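Long-range contacts in multicopper oxidase type 1 (Nitrosomonas europaea, PDB 3G5W), which binds copper at a mononuclear site and at further copper-oxygen sites, and is probably a laccase-like multicopper oxidase built of two cupredoxin domains: residues T99-C104 with G116-L121; T177-V182 with Y284-K289. One frame throughout, in Å; residues are numbered along the deposited sequence.

Contact 1: T99-C104 with G116-L121; sequences TMWYHC and GMWGPL. With CU (copper (II) ion), chain G; C2O (Cu-O-Cu linkage), chain K.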
loop_
_atom_site.group_PDB
_atom_site.type_symbol
_atom_site.label_atom_id
_atom_site.label_comp_id
_atom_site.label_asym_id
_atom_site.label_seq_id
_atom_site.Cartn_x
_atom_site.Cartn_y
_atom_site.Cartn_z
ATOM N N THR A 99 -6.842 15.609 12.083
ATOM C CA THR A 99 -7.489 14.336 12.356
ATOM C C THR A 99 -6.473 13.423 13.020
ATOM O O THR A 99 -5.560 12.886 12.367
ATOM C CB THR A 99 -7.995 13.659 11.070
ATOM O OG1 THR A 99 -8.915 14.529 10.397
ATOM C CG2 THR A 99 -8.690 12.333 11.399
ATOM N N MET A 100 -6.623 13.271 14.326
ATOM C CA MET A 100 -5.772 12.363 15.081
ATOM C C MET A 100 -6.648 11.248 15.652
ATOM O O MET A 100 -7.861 11.222 15.434
ATOM C CB MET A 100 -5.010 13.113 16.180
ATOM C CG MET A 100 -4.410 14.466 15.750
ATOM S SD MET A 100 -3.315 14.394 14.310
ATOM C CE MET A 100 -2.646 16.056 14.325
ATOM N N TRP A 101 -6.038 10.317 16.372
ATOM C CA TRP A 101 -6.804 9.261 17.010
ATOM C C TRP A 101 -6.083 8.722 18.226
ATOM O O TRP A 101 -4.930 9.085 18.489
ATOM C CB TRP A 101 -7.184 8.150 16.010
ATOM C CG TRP A 101 -6.045 7.354 15.423
ATOM C CD1 TRP A 101 -4.944 7.841 14.783
ATOM C CD2 TRP A 101 -5.932 5.922 15.378
ATOM N NE1 TRP A 101 -4.148 6.806 14.355
ATOM C CE2 TRP A 101 -4.726 5.619 14.707
ATOM C CE3 TRP A 101 -6.734 4.869 15.835
ATOM C CZ2 TRP A 101 -4.293 4.302 14.491
ATOM C CZ3 TRP A 101 -6.307 3.557 15.619
ATOM C CH2 TRP A 101 -5.095 3.288 14.949
ATOM N N TYR A 102 -6.782 7.892 18.989
ATOM C CA TYR A 102 -6.194 7.290 20.159
ATOM C C TYR A 102 -6.533 5.823 20.223
ATOM O O TYR A 102 -7.583 5.388 19.755
ATOM C CB TYR A 102 -6.581 8.027 21.442
ATOM C CG TYR A 102 -8.049 8.040 21.819
ATOM C CD1 TYR A 102 -8.918 8.990 21.287
ATOM C CD2 TYR A 102 -8.551 7.145 22.772
ATOM C CE1 TYR A 102 -10.257 9.027 21.656
ATOM C CE2 TYR A 102 -9.891 7.168 23.149
ATOM C CZ TYR A 102 -10.738 8.117 22.590
ATOM O OH TYR A 102 -12.064 8.161 22.981
ATOM N N HIS A 103 -5.606 5.060 20.776
ATOM C CA HIS A 103 -5.761 3.624 20.863
ATOM C C HIS A 103 -4.864 3.055 21.944
ATOM O O HIS A 103 -3.909 3.701 22.389
ATOM C CB HIS A 103 -5.482 2.950 19.502
ATOM C CG HIS A 103 -4.118 3.222 18.938
ATOM N ND1 HIS A 103 -3.000 2.507 19.309
ATOM C CD2 HIS A 103 -3.705 4.089 17.981
ATOM C CE1 HIS A 103 -1.952 2.939 18.628
ATOM N NE2 HIS A 103 -2.354 3.900 17.817
ATOM N N CYS A 104 -5.178 1.838 22.363
ATOM C CA CYS A 104 -4.325 1.124 23.295
ATOM C C CYS A 104 -3.008 0.798 22.603
ATOM O O CYS A 104 -2.981 0.634 21.386
ATOM C CB CYS A 104 -5.004 -0.167 23.723
ATOM S SG CYS A 104 -4.149 -0.974 25.078
ATOM N N GLY A 116 -11.407 -3.388 19.530
ATOM C CA GLY A 116 -12.064 -2.084 19.413
ATOM C C GLY A 116 -11.519 -0.963 20.288
ATOM O O GLY A 116 -12.264 -0.053 20.655
ATOM N N MET A 117 -10.222 -1.013 20.605
ATOM C CA MET A 117 -9.608 -0.044 21.517
ATOM C C MET A 117 -9.084 1.168 20.753
ATOM O O MET A 117 -7.882 1.375 20.660
ATOM C CB MET A 117 -8.479 -0.690 22.342
ATOM C CG MET A 117 -8.909 -1.924 23.129
ATOM S SD MET A 117 -7.816 -2.248 24.522
ATOM C CE MET A 117 -8.303 -0.942 25.661
ATOM N N TRP A 118 -10.006 1.952 20.199
ATOM C CA TRP A 118 -9.664 3.109 19.369
ATOM C C TRP A 118 -10.836 4.074 19.216
ATOM O O TRP A 118 -12.007 3.681 19.237
ATOM C CB TRP A 118 -9.119 2.677 17.987
ATOM C CG TRP A 118 -9.813 1.464 17.398
ATOM C CD1 TRP A 118 -9.372 0.165 17.433
ATOM C CD2 TRP A 118 -11.071 1.441 16.710
ATOM N NE1 TRP A 118 -10.279 -0.658 16.817
ATOM C CE2 TRP A 118 -11.331 0.095 16.364
ATOM C CE3 TRP A 118 -12.002 2.425 16.352
ATOM C CZ2 TRP A 118 -12.485 -0.293 15.671
ATOM C CZ3 TRP A 118 -13.153 2.039 15.670
ATOM C CH2 TRP A 118 -13.379 0.689 15.333
ATOM N N GLY A 119 -10.502 5.349 19.066
ATOM C CA GLY A 119 -11.493 6.398 18.855
ATOM C C GLY A 119 -10.815 7.598 18.237
ATOM O O GLY A 119 -9.583 7.621 18.130
ATOM N N PRO A 120 -11.610 8.593 17.811
ATOM C CA PRO A 120 -11.066 9.763 17.123
ATOM C C PRO A 120 -10.708 10.940 18.039
ATOM O O PRO A 120 -11.412 11.225 19.015
ATOM C CB PRO A 120 -12.194 10.141 16.164
ATOM C CG PRO A 120 -13.460 9.744 16.897
ATOM C CD PRO A 120 -13.085 8.636 17.885
ATOM N N LEU A 121 -9.612 11.616 17.715
ATOM C CA LEU A 121 -9.212 12.810 18.436
ATOM C C LEU A 121 -9.128 13.936 17.417
ATOM O O LEU A 121 -8.178 14.001 16.624
ATOM C CB LEU A 121 -7.873 12.579 19.142
ATOM C CG LEU A 121 -7.068 13.737 19.744
ATOM C CD1 LEU A 121 -7.880 14.493 20.781
ATOM C CD2 LEU A 121 -5.773 13.202 20.351
HETATM CU CU CU G . -5.244 -2.768 25.511
HETATM CU CU2 C2O K . 3.198 3.474 18.406
HETATM CU CU3 C2O K . -1.209 4.656 16.288
HETATM O O1 C2O K . 1.400 3.709 17.619
#
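Cys104 and Met117 meet at the mononuclear copper, at the end of an antiparallel strand pair formed by 99-103 and 118-121. Cys104 SG lies anti to the backbone N (chi1 -170°) and binds the copper at 2.1 Å. From Met117, CB packs on Cys104 CB, and chi1 and the extended chi2 bring SD to 2.8 Å from the copper ion. The bend at chi3 turns only CE, which ends 3.6 Å from the ion. His56 and His111 complete this site, the type 1 arrangement of cupredoxins. Cys104 N donates to Met117 O, which ties the two ligand residues through their backbones. Tyr102 and Gly119, and Met100 and Leu121, each exchange two backbone hydrogen bonds.

His103 CB lies 3.1 Å from Met117 O and touches Trp118 CB. The ring leaves CB between the backbone N and the carbonyl carbon (chi1 58°), which carries it away from the partner strand. ND1 donates to Cys104 O, a bond nearly straight at 172° and in the ring plane. CD2 sits over one face of the Trp101 ring. At the tip, NE2 binds CU3 of the Cu-O-Cu group, whose O1 lies at the ring edge. His61 of the same chain and His253 of the second subunit bind the same group.

Trp101 shares the His103 face of the sheet, and Trp118 CB meets the edge of its ring, 3.8 Å from CZ3. On the reverse face, Gly119 CA lies over the Tyr102 ring in a CH-pi contact, 4.3 Å from the centroid. Tyr102 OH bonds Pro34 O.

Adjacent residues thus serve different copper centres. The covalent path from Cys104 to His103, with the ND1 bond as a possible shortcut beside it, is consistent with the electron route from type 1 copper to the oxygen-reducing cluster.

Contact 2: T177-V182 with Y284-K289; sequences TQPIRV and YVWKDK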
loop_
_atom_site.group_PDB
_atom_site.type_symbol
_atom_site.label_atom_id
_atom_site.label_comp_id
_atom_site.label_asym_id
_atom_site.label_seq_id
_atom_site.Cartn_x
_atom_site.Cartn_y
_atom_site.Cartn_z
ATOM N N THR A 177 -24.024 -0.222 8.007
ATOM C CA THR A 177 -23.489 1.138 7.991
ATOM C C THR A 177 -24.628 2.126 7.719
ATOM O O THR A 177 -25.774 1.711 7.547
ATOM C CB THR A 177 -22.388 1.284 6.915
ATOM O OG1 THR A 177 -22.867 0.762 5.671
ATOM C CG2 THR A 177 -21.151 0.515 7.321
ATOM N N GLN A 178 -24.323 3.424 7.679
ATOM C CA GLN A 178 -25.345 4.447 7.450
ATOM C C GLN A 178 -25.044 5.279 6.209
ATOM O O GLN A 178 -23.884 5.578 5.935
ATOM C CB GLN A 178 -25.463 5.379 8.669
ATOM C CG GLN A 178 -25.953 4.689 9.936
ATOM C CD GLN A 178 -27.375 4.184 9.819
ATOM O OE1 GLN A 178 -28.229 4.823 9.207
ATOM N NE2 GLN A 178 -27.639 3.027 10.417
ATOM N N PRO A 179 -26.091 5.679 5.464
ATOM C CA PRO A 179 -25.837 6.542 4.312
ATOM C C PRO A 179 -25.343 7.914 4.762
ATOM O O PRO A 179 -25.687 8.375 5.856
ATOM C CB PRO A 179 -27.211 6.660 3.651
ATOM C CG PRO A 179 -28.202 6.425 4.779
ATOM C CD PRO A 179 -27.533 5.391 5.642
ATOM N N ILE A 180 -24.513 8.535 3.936
ATOM C CA ILE A 180 -24.090 9.916 4.139
ATOM C C ILE A 180 -25.096 10.763 3.380
ATOM O O ILE A 180 -25.198 10.648 2.170
ATOM C CB ILE A 180 -22.640 10.109 3.639
ATOM C CG1 ILE A 180 -21.680 9.354 4.576
ATOM C CG2 ILE A 180 -22.266 11.612 3.514
ATOM C CD1 ILE A 180 -20.269 9.129 4.024
ATOM N N ARG A 181 -25.878 11.571 4.097
ATOM C CA ARG A 181 -26.988 12.299 3.470
ATOM C C ARG A 181 -26.635 13.754 3.239
ATOM O O ARG A 181 -26.239 14.461 4.167
ATOM C CB ARG A 181 -28.278 12.178 4.294
ATOM C CG ARG A 181 -28.839 10.775 4.316
ATOM C CD ARG A 181 -30.134 10.678 5.086
ATOM N NE ARG A 181 -30.808 9.411 4.798
ATOM C CZ ARG A 181 -31.954 9.022 5.347
ATOM N NH1 ARG A 181 -32.567 9.798 6.235
ATOM N NH2 ARG A 181 -32.484 7.851 5.011
ATOM N N VAL A 182 -26.787 14.193 1.993
ATOM C CA VAL A 182 -26.351 15.525 1.571
ATOM C C VAL A 182 -27.384 16.197 0.674
ATOM O O VAL A 182 -28.378 15.579 0.283
ATOM C CB VAL A 182 -25.008 15.470 0.787
ATOM C CG1 VAL A 182 -23.866 14.963 1.676
ATOM C CG2 VAL A 182 -25.147 14.615 -0.476
ATOM N N TYR A 284 -33.268 0.179 -5.030
ATOM C CA TYR A 284 -32.357 0.685 -3.979
ATOM C C TYR A 284 -32.403 -0.107 -2.669
ATOM O O TYR A 284 -33.438 -0.167 -2.001
ATOM C CB TYR A 284 -32.571 2.181 -3.726
ATOM C CG TYR A 284 -31.574 2.831 -2.773
ATOM C CD1 TYR A 284 -32.000 3.738 -1.802
ATOM C CD2 TYR A 284 -30.207 2.538 -2.843
ATOM C CE1 TYR A 284 -31.094 4.342 -0.933
ATOM C CE2 TYR A 284 -29.298 3.131 -1.980
ATOM C CZ TYR A 284 -29.741 4.028 -1.029
ATOM O OH TYR A 284 -28.829 4.606 -0.178
ATOM N N VAL A 285 -31.259 -0.686 -2.313
ATOM C CA VAL A 285 -31.101 -1.532 -1.123
ATOM C C VAL A 285 -31.580 -0.849 0.167
ATOM O O VAL A 285 -32.067 -1.508 1.094
ATOM C CB VAL A 285 -29.620 -1.997 -0.965
ATOM C CG1 VAL A 285 -28.679 -0.805 -0.811
ATOM C CG2 VAL A 285 -29.458 -2.994 0.200
ATOM N N TRP A 286 -31.451 0.474 0.208
ATOM C CA TRP A 286 -31.736 1.229 1.412
ATOM C C TRP A 286 -32.974 2.111 1.298
ATOM O O TRP A 286 -33.095 3.114 2.007
ATOM C CB TRP A 286 -30.513 2.058 1.808
ATOM C CG TRP A 286 -29.498 1.312 2.626
ATOM C CD1 TRP A 286 -29.661 0.099 3.245
ATOM C CD2 TRP A 286 -28.184 1.760 2.962
ATOM N NE1 TRP A 286 -28.521 -0.237 3.929
ATOM C CE2 TRP A 286 -27.597 0.764 3.773
ATOM C CE3 TRP A 286 -27.439 2.908 2.652
ATOM C CZ2 TRP A 286 -26.298 0.881 4.279
ATOM C CZ3 TRP A 286 -26.152 3.020 3.145
ATOM C CH2 TRP A 286 -25.593 2.012 3.956
ATOM N N LYS A 287 -33.904 1.728 0.426
ATOM C CA LYS A 287 -35.148 2.483 0.272
ATOM C C LYS A 287 -35.959 2.537 1.573
ATOM O O LYS A 287 -36.655 3.517 1.824
ATOM C CB LYS A 287 -35.992 1.946 -0.897
ATOM C CG LYS A 287 -36.518 0.526 -0.745
ATOM C CD LYS A 287 -37.349 0.132 -1.968
ATOM C CE LYS A 287 -38.118 -1.169 -1.749
ATOM N NZ LYS A 287 -39.507 -0.926 -1.230
ATOM N N ASP A 288 -35.833 1.499 2.398
ATOM C CA ASP A 288 -36.586 1.389 3.660
ATOM C C ASP A 288 -35.706 1.403 4.919
ATOM O O ASP A 288 -36.131 0.955 5.994
ATOM C CB ASP A 288 -37.447 0.121 3.644
ATOM C CG ASP A 288 -38.593 0.205 2.651
ATOM O OD1 ASP A 288 -39.399 1.161 2.744
ATOM O OD2 ASP A 288 -38.690 -0.687 1.778
ATOM N N LYS A 289 -34.492 1.923 4.784
ATOM C CA LYS A 289 -33.521 1.934 5.873
ATOM C C LYS A 289 -33.919 2.900 6.988
ATOM O O LYS A 289 -34.314 4.039 6.728
ATOM C CB LYS A 289 -32.134 2.298 5.332
ATOM C CG LYS A 289 -30.975 1.569 6.009
ATOM C CD LYS A 289 -30.191 2.474 6.915
ATOM C CE LYS A 289 -28.741 2.014 7.031
ATOM N NZ LYS A 289 -28.553 0.707 7.725
HETATM O O HOH W 1 -30.323 1.334 10.628
HETATM O O HOH W 2 -31.765 5.256 3.126
HETATM O O HOH W 3 -34.808 6.725 5.776
#
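Trp286 points its six-membered ring at the backbone of Thr177-Pro179. Thr177 OG1 lies in plane at the ring edge, 3.5 Å from CH2, and the two side chains cross at about a right angle. Thr177 O comes to 3.4 Å from CZ2. Pro179 crosses the indole at a slant, with CD 3.7 Å from CZ3.

Lys289 CE lies over one face of the same indole, 3.6 Å above its plane. The lysine chain bends at chi2 and chi4, and this brings NZ to Thr177 O in a weak bond of 3.0 Å. NZ also bonds Pro175 O, which accepts from Trp286 NE1 as well. Gln178 crosses the lysine obliquely, with OE1 near CE; that oxygen is held by Val292 N. Arg181 NH2 reaches the second segment through two waters, one on Trp286 O and one on Lys289 O.

An alanine in place of Trp286 would probably open a gap beside Thr177 and Pro179 and leave the Lys289 chain freer to turn.

The 284-289 segment forms two overlapping type I turns. They dock where 177-179 leads into edge strand 180-182, which pairs with strand 269-274. Thr270 and Thr271 of that strand also touch Trp286.

In the fold
Both contacts are buried, but contact 1 lies about 7 Å from the centre of the chain and contact 2 about 20 Å from it, measured centre to centre. Contact 1 joins neighbouring strands inside one sheet. Contact 2 sets a turn-rich loop against the run into an edge strand of a different sheet. The two share no element, and their nearest atoms are about 11 Å apart. Regular backbone bonds and metal ligands dominate contact 1. In contact 2 an indole, a lysine chain and bridging waters do the work, away from the copper sites. Each also nears another subunit: contact 1 through a shared copper group, contact 2 through its loop.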